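Long-range contacts in MutT/nudix family protein (Shewanella oneidensis, PDB 3GZ5), which acts as an ADP-ribose-dependent transcriptional regulator of NAD metabolism, probably binding DNA through a winged helix domain joined to a Nudix domain: residues P173-E178 with R218-Y223; L90-N95 with V105-T110. One frame throughout, in Å; residues are numbered along the deposited sequence.

Contact 1: residues P173-E178 with R218-Y223; sequences PFTLPE and RPANLY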
loop_
_atom_site.group_PDB
_atom_site.type_symbol
_atom_site.label_atom_id
_atom_site.label_comp_id
_atom_site.label_asym_id
_atom_site.label_seq_id
_atom_site.Cartn_x
_atom_site.Cartn_y
_atom_site.Cartn_z
ATOM N N PRO B 173 -5.172 -10.372 27.072
ATOM C CA PRO B 173 -3.896 -9.646 27.146
ATOM C C PRO B 173 -2.703 -10.559 26.831
ATOM O O PRO B 173 -2.815 -11.787 26.939
ATOM C CB PRO B 173 -3.831 -9.211 28.610
ATOM C CG PRO B 173 -4.526 -10.313 29.343
ATOM C CD PRO B 173 -5.654 -10.760 28.413
ATOM N N PHE B 174 -1.580 -9.963 26.446
ATOM C CA PHE B 174 -0.360 -10.729 26.176
ATOM C C PHE B 174 0.830 -10.172 26.959
ATOM O O PHE B 174 0.785 -9.050 27.460
ATOM C CB PHE B 174 -0.036 -10.717 24.666
ATOM C CG PHE B 174 0.055 -9.331 24.081
ATOM C CD1 PHE B 174 -0.987 -8.820 23.327
ATOM C CD2 PHE B 174 1.170 -8.526 24.317
ATOM C CE1 PHE B 174 -0.910 -7.548 22.798
ATOM C CE2 PHE B 174 1.250 -7.252 23.804
ATOM C CZ PHE B 174 0.211 -6.764 23.035
ATOM N N THR B 175 1.907 -10.948 27.042
ATOM C CA THR B 175 3.124 -10.467 27.697
ATOM C C THR B 175 4.050 -9.886 26.665
ATOM O O THR B 175 3.905 -10.113 25.473
ATOM C CB THR B 175 3.859 -11.577 28.465
ATOM O OG1 THR B 175 4.267 -12.601 27.548
ATOM C CG2 THR B 175 2.952 -12.173 29.547
ATOM N N LEU B 176 4.998 -9.107 27.133
ATOM C CA LEU B 176 5.933 -8.463 26.249
ATOM C C LEU B 176 6.929 -9.435 25.597
ATOM O O LEU B 176 7.318 -9.219 24.462
ATOM C CB LEU B 176 6.613 -7.332 27.001
ATOM C CG LEU B 176 6.918 -6.178 26.063
ATOM C CD1 LEU B 176 6.344 -4.899 26.608
ATOM C CD2 LEU B 176 8.424 -6.105 25.904
ATOM N N PRO B 177 7.369 -10.491 26.320
ATOM C CA PRO B 177 8.050 -11.612 25.672
ATOM C C PRO B 177 7.273 -12.314 24.544
ATOM O O PRO B 177 7.891 -12.735 23.572
ATOM C CB PRO B 177 8.292 -12.588 26.834
ATOM C CG PRO B 177 8.403 -11.704 28.021
ATOM C CD PRO B 177 7.368 -10.648 27.789
ATOM N N GLU B 178 5.958 -12.477 24.690
ATOM C CA GLU B 178 5.105 -12.970 23.594
ATOM C C GLU B 178 5.189 -12.067 22.358
ATOM O O GLU B 178 5.340 -12.548 21.230
ATOM C CB GLU B 178 3.643 -13.038 24.028
ATOM C CG GLU B 178 3.301 -14.120 25.032
ATOM C CD GLU B 178 1.826 -14.070 25.422
ATOM O OE1 GLU B 178 1.465 -14.612 26.493
ATOM O OE2 GLU B 178 1.028 -13.492 24.652
ATOM N N ARG B 218 8.971 -16.285 35.682
ATOM C CA ARG B 218 8.816 -14.912 36.196
ATOM C C ARG B 218 7.395 -14.370 35.905
ATOM O O ARG B 218 6.848 -14.649 34.826
ATOM C CB ARG B 218 9.857 -14.004 35.526
ATOM C CG ARG B 218 10.301 -12.813 36.352
ATOM C CD ARG B 218 11.236 -11.878 35.564
ATOM N NE ARG B 218 12.422 -12.560 35.035
ATOM C CZ ARG B 218 13.580 -11.963 34.747
ATOM N NH1 ARG B 218 13.744 -10.657 34.949
ATOM N NH2 ARG B 218 14.586 -12.676 34.260
ATOM N N PRO B 219 6.801 -13.601 36.859
ATOM C CA PRO B 219 5.468 -12.970 36.720
ATOM C C PRO B 219 5.429 -11.799 35.714
ATOM O O PRO B 219 5.678 -10.643 36.095
ATOM C CB PRO B 219 5.201 -12.430 38.131
ATOM C CG PRO B 219 6.573 -12.150 38.690
ATOM C CD PRO B 219 7.404 -13.297 38.178
ATOM N N ALA B 220 5.107 -12.079 34.451
ATOM C CA ALA B 220 5.149 -11.025 33.441
ATOM C C ALA B 220 3.856 -10.192 33.344
ATOM O O ALA B 220 2.754 -10.734 33.369
ATOM C CB ALA B 220 5.556 -11.598 32.077
ATOM N N ASN B 221 4.022 -8.871 33.252
ATOM C CA ASN B 221 2.924 -7.930 32.977
ATOM C C ASN B 221 2.102 -8.281 31.728
ATOM O O ASN B 221 2.652 -8.592 30.659
ATOM C CB ASN B 221 3.468 -6.512 32.812
ATOM C CG ASN B 221 4.136 -5.976 34.068
ATOM O OD1 ASN B 221 4.500 -6.733 34.984
ATOM N ND2 ASN B 221 4.304 -4.659 34.116
ATOM N N LEU B 222 0.781 -8.217 31.885
ATOM C CA LEU B 222 -0.161 -8.530 30.818
ATOM C C LEU B 222 -0.648 -7.230 30.215
ATOM O O LEU B 222 -1.102 -6.338 30.938
ATOM C CB LEU B 222 -1.321 -9.377 31.347
ATOM C CG LEU B 222 -0.990 -10.845 31.623
ATOM C CD1 LEU B 222 -2.102 -11.552 32.431
ATOM C CD2 LEU B 222 -0.723 -11.582 30.324
ATOM N N TYR B 223 -0.515 -7.114 28.895
ATOM C CA TYR B 223 -0.788 -5.871 28.206
ATOM C C TYR B 223 -1.889 -6.046 27.172
ATOM O O TYR B 223 -2.065 -7.137 26.632
ATOM C CB TYR B 223 0.460 -5.360 27.498
ATOM C CG TYR B 223 1.640 -5.025 28.394
ATOM C CD1 TYR B 223 1.789 -3.739 28.955
ATOM C CD2 TYR B 223 2.626 -5.983 28.662
ATOM C CE1 TYR B 223 2.888 -3.423 29.758
ATOM C CE2 TYR B 223 3.719 -5.681 29.467
ATOM C CZ TYR B 223 3.860 -4.405 29.999
ATOM O OH TYR B 223 4.959 -4.131 30.799
HETATM O O HOH W 1 5.591 -8.675 29.972
#
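Phe-174 and Tyr-223 face each other as an antiparallel hydrogen-bonded pair, and the tight part of the contact is built round them. Phe-174 N donates a hydrogen bond to Tyr-223 O at 2.9 Å, in the carbonyl plane. Tyr-223 N donates to Phe-174 O at 2.7 Å. Chi1 of 54° puts Phe-174 CG between the backbone N and the carbonyl carbon; one face of the ring meets Tyr-223 O, which stands 3.8 Å above the plane, over its centre. Farther along the same side, Leu-176 CD1 comes to 4.0 Å from Tyr-223 CE2, the two side chains meeting at a slant, while Leu-176 also packs on Val-200 of helix 193-203. The other side of the pairing is a small apolar patch: Pro-173, which follows a cis peptide bond, lays CB 3.7 Å from Leu-222 CB, and the methyl Thr-175 CG2 touches both Ala-220 CB and Leu-222 CD2.

No amide-carbonyl bond joins the segments beyond Phe-174; Thr-175 CA still approaches Asn-221 O, and past it the chain turns off into the helix. On this looser side a single water accepts from Leu-176 N at 2.9 Å and donates to Asn-221 O, bridging the first turn of the helix to the strand; it lies in the plane of the Tyr-223 ring, at its edge. Thr-175 is the N-cap of this helix, its OG1 taking a weak bond from Glu-178 N. The polar ends here look elsewhere, Asn-221 OD1 to Lys-212 and Glu-178 to a salt bridge with Arg-213.

A short strand leading straight into a helix and pairing with the second strand of a beta hairpin, here 206-213 and 220-225, is the arrangement of the winged helix domain, with the hairpin as its wing.

Contact 2: residues L90-N95 with V105-T110; sequences LCTVGN and VTVCYT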
loop_
_atom_site.group_PDB
_atom_site.type_symbol
_atom_site.label_atom_id
_atom_site.label_comp_id
_atom_site.label_asym_id
_atom_site.label_seq_id
_atom_site.Cartn_x
_atom_site.Cartn_y
_atom_site.Cartn_z
ATOM N N LEU B 90 -3.641 -4.788 1.051
ATOM C CA LEU B 90 -2.307 -5.151 0.603
ATOM C C LEU B 90 -1.987 -4.605 -0.807
ATOM O O LEU B 90 -1.052 -3.826 -1.010
ATOM C CB LEU B 90 -2.162 -6.681 0.632
ATOM C CG LEU B 90 -0.797 -7.272 0.239
ATOM C CD1 LEU B 90 0.318 -6.806 1.174
ATOM C CD2 LEU B 90 -0.822 -8.812 0.106
ATOM N N CYS B 91 -2.776 -5.040 -1.786
ATOM C CA CYS B 91 -2.509 -4.753 -3.169
ATOM C C CYS B 91 -3.752 -5.159 -3.973
ATOM O O CYS B 91 -4.655 -5.836 -3.454
ATOM C CB CYS B 91 -1.258 -5.507 -3.659
ATOM S SG CYS B 91 -1.445 -7.304 -3.564
ATOM N N THR B 92 -3.812 -4.683 -5.211
ATOM C CA THR B 92 -4.860 -5.053 -6.155
ATOM C C THR B 92 -4.106 -5.654 -7.314
ATOM O O THR B 92 -3.224 -5.016 -7.874
ATOM C CB THR B 92 -5.696 -3.816 -6.575
ATOM O OG1 THR B 92 -6.434 -3.377 -5.432
ATOM C CG2 THR B 92 -6.685 -4.136 -7.690
ATOM N N VAL B 93 -4.397 -6.909 -7.624
ATOM C CA VAL B 93 -3.789 -7.534 -8.800
ATOM C C VAL B 93 -4.836 -7.680 -9.904
ATOM O O VAL B 93 -5.971 -8.118 -9.651
ATOM C CB VAL B 93 -3.135 -8.888 -8.458
ATOM C CG1 VAL B 93 -2.527 -9.512 -9.703
ATOM C CG2 VAL B 93 -2.001 -8.669 -7.443
ATOM N N GLY B 94 -4.454 -7.323 -11.126
ATOM C CA GLY B 94 -5.375 -7.454 -12.251
ATOM C C GLY B 94 -4.642 -7.576 -13.562
ATOM O O GLY B 94 -3.822 -6.732 -13.885
ATOM N N ASN B 95 -4.937 -8.642 -14.297
ATOM C CA ASN B 95 -4.346 -8.926 -15.591
ATOM C C ASN B 95 -5.136 -10.038 -16.304
ATOM O O ASN B 95 -6.127 -10.573 -15.759
ATOM C CB ASN B 95 -2.862 -9.312 -15.430
ATOM C CG ASN B 95 -2.666 -10.542 -14.548
ATOM O OD1 ASN B 95 -1.935 -10.513 -13.561
ATOM N ND2 ASN B 95 -3.339 -11.616 -14.892
ATOM N N VAL B 105 -9.612 -9.040 -11.682
ATOM C CA VAL B 105 -9.012 -8.113 -10.744
ATOM C C VAL B 105 -9.331 -8.570 -9.334
ATOM O O VAL B 105 -10.474 -8.859 -9.026
ATOM C CB VAL B 105 -9.533 -6.661 -10.989
ATOM C CG1 VAL B 105 -8.996 -5.704 -9.947
ATOM C CG2 VAL B 105 -9.128 -6.187 -12.378
ATOM N N THR B 106 -8.324 -8.638 -8.482
ATOM C CA THR B 106 -8.547 -8.991 -7.098
ATOM C C THR B 106 -7.954 -7.929 -6.148
ATOM O O THR B 106 -6.771 -7.582 -6.227
ATOM C CB THR B 106 -8.022 -10.442 -6.750
ATOM O OG1 THR B 106 -8.828 -11.005 -5.699
ATOM C CG2 THR B 106 -6.624 -10.395 -6.255
ATOM N N VAL B 107 -8.797 -7.412 -5.265
ATOM C CA VAL B 107 -8.346 -6.493 -4.235
ATOM C C VAL B 107 -7.978 -7.320 -2.989
ATOM O O VAL B 107 -8.840 -7.964 -2.365
ATOM C CB VAL B 107 -9.407 -5.420 -3.937
ATOM C CG1 VAL B 107 -8.851 -4.382 -2.963
ATOM C CG2 VAL B 107 -9.916 -4.770 -5.264
ATOM N N CYS B 108 -6.686 -7.341 -2.678
ATOM C CA CYS B 108 -6.148 -8.184 -1.614
ATOM C C CYS B 108 -5.868 -7.400 -0.363
ATOM O O CYS B 108 -5.304 -6.312 -0.429
ATOM C CB CYS B 108 -4.869 -8.930 -2.049
ATOM S SG CYS B 108 -4.500 -10.337 -0.890
ATOM N N TYR B 109 -6.288 -7.970 0.770
ATOM C CA TYR B 109 -6.124 -7.420 2.109
ATOM C C TYR B 109 -5.221 -8.336 2.930
ATOM O O TYR B 109 -5.142 -9.551 2.636
ATOM C CB TYR B 109 -7.486 -7.329 2.820
ATOM C CG TYR B 109 -8.353 -6.191 2.309
ATOM C CD1 TYR B 109 -8.452 -5.000 3.026
ATOM C CD2 TYR B 109 -9.028 -6.292 1.106
ATOM C CE1 TYR B 109 -9.220 -3.936 2.562
ATOM C CE2 TYR B 109 -9.795 -5.224 0.614
ATOM C CZ TYR B 109 -9.889 -4.061 1.353
ATOM O OH TYR B 109 -10.634 -3.003 0.885
ATOM N N THR B 110 -4.529 -7.740 3.918
ATOM C CA THR B 110 -3.903 -8.483 5.012
ATOM C C THR B 110 -4.729 -8.311 6.268
ATOM O O THR B 110 -5.214 -7.213 6.558
ATOM C CB THR B 110 -2.459 -8.008 5.367
ATOM O OG1 THR B 110 -1.653 -7.998 4.197
ATOM C CG2 THR B 110 -1.808 -9.007 6.364
#
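Cys-108 O receives two amides, Leu-90 N at 2.7 Å and Cys-91 N at 3.1 Å, so two consecutive residues of one strand share a single acceptor on the other. Both donors lie off the carbonyl plane, by 20° and 30°. This is a classic beta bulge; beyond it the antiparallel pairing is regular. Cys-91 O accepts from Cys-108 N, the N-H approaching almost straight down the carbonyl. One pair farther on, Val-93 and Thr-106 satisfy each other reciprocally: Val-93 N donates to Thr-106 O, and Thr-106 N donates to Val-93 O at 2.7 Å. The backbone of Val-105 and Val-107 turns its bonds outward to strand 22-33, which leaves strand 104-112 bonded along both edges.

The side-chain hydroxyls find their partners beyond the hairpin. Thr-92 OG1 lies 3.6 Å from the methyl Val-107 CG1, but its hydrogen bond is to Thr-92 OG1 of the second subunit. Thr-92 CG2 of this chain, anti to the backbone N, comes to 3.6 Å from Val-105 CG1. Thr-110 OG1 has a weak bond with Arg-155.

Round the bulge, Cys-91 and Cys-108 make apolar contacts, while farther along the same face the Thr-106 hydroxyl is bonded to Thr-24 and Asp-26. Cys-91 SG sits 4.1 Å from Cys-108 CB, Leu-90 CD2 rests against Cys-108 SG, and helix 145-162 covers Leu-90 and Cys-91. Thr-92 and Val-107 pack on the second subunit, to which Gly-94 also makes backbone hydrogen bonds.

Here a bulged antiparallel hairpin, with a helix packed on Leu-90 and Cys-91 and a partner subunit alongside, forms part of the mixed sheet of the Nudix fold and of its dimer interface.

In the fold
Both contacts pair antiparallel strands, yet they illustrate how context sets the chemistry. Contact 2, buried, joins two neighbouring strands of the Nudix sheet, and direct amide-carbonyl bonds run along most of its length, with a helix and the second subunit packed against it. Contact 1, in the winged helix domain, is only partly buried: a short, weakly bonded strand gives way to a helix, and part of the bridging is done by solvent. No other subunit of the assembly touches it. The two share no element, lie on opposite sides of the chain's centre, and have nearest atoms about 17 Å apart; contact 2 closes before contact 1 opens.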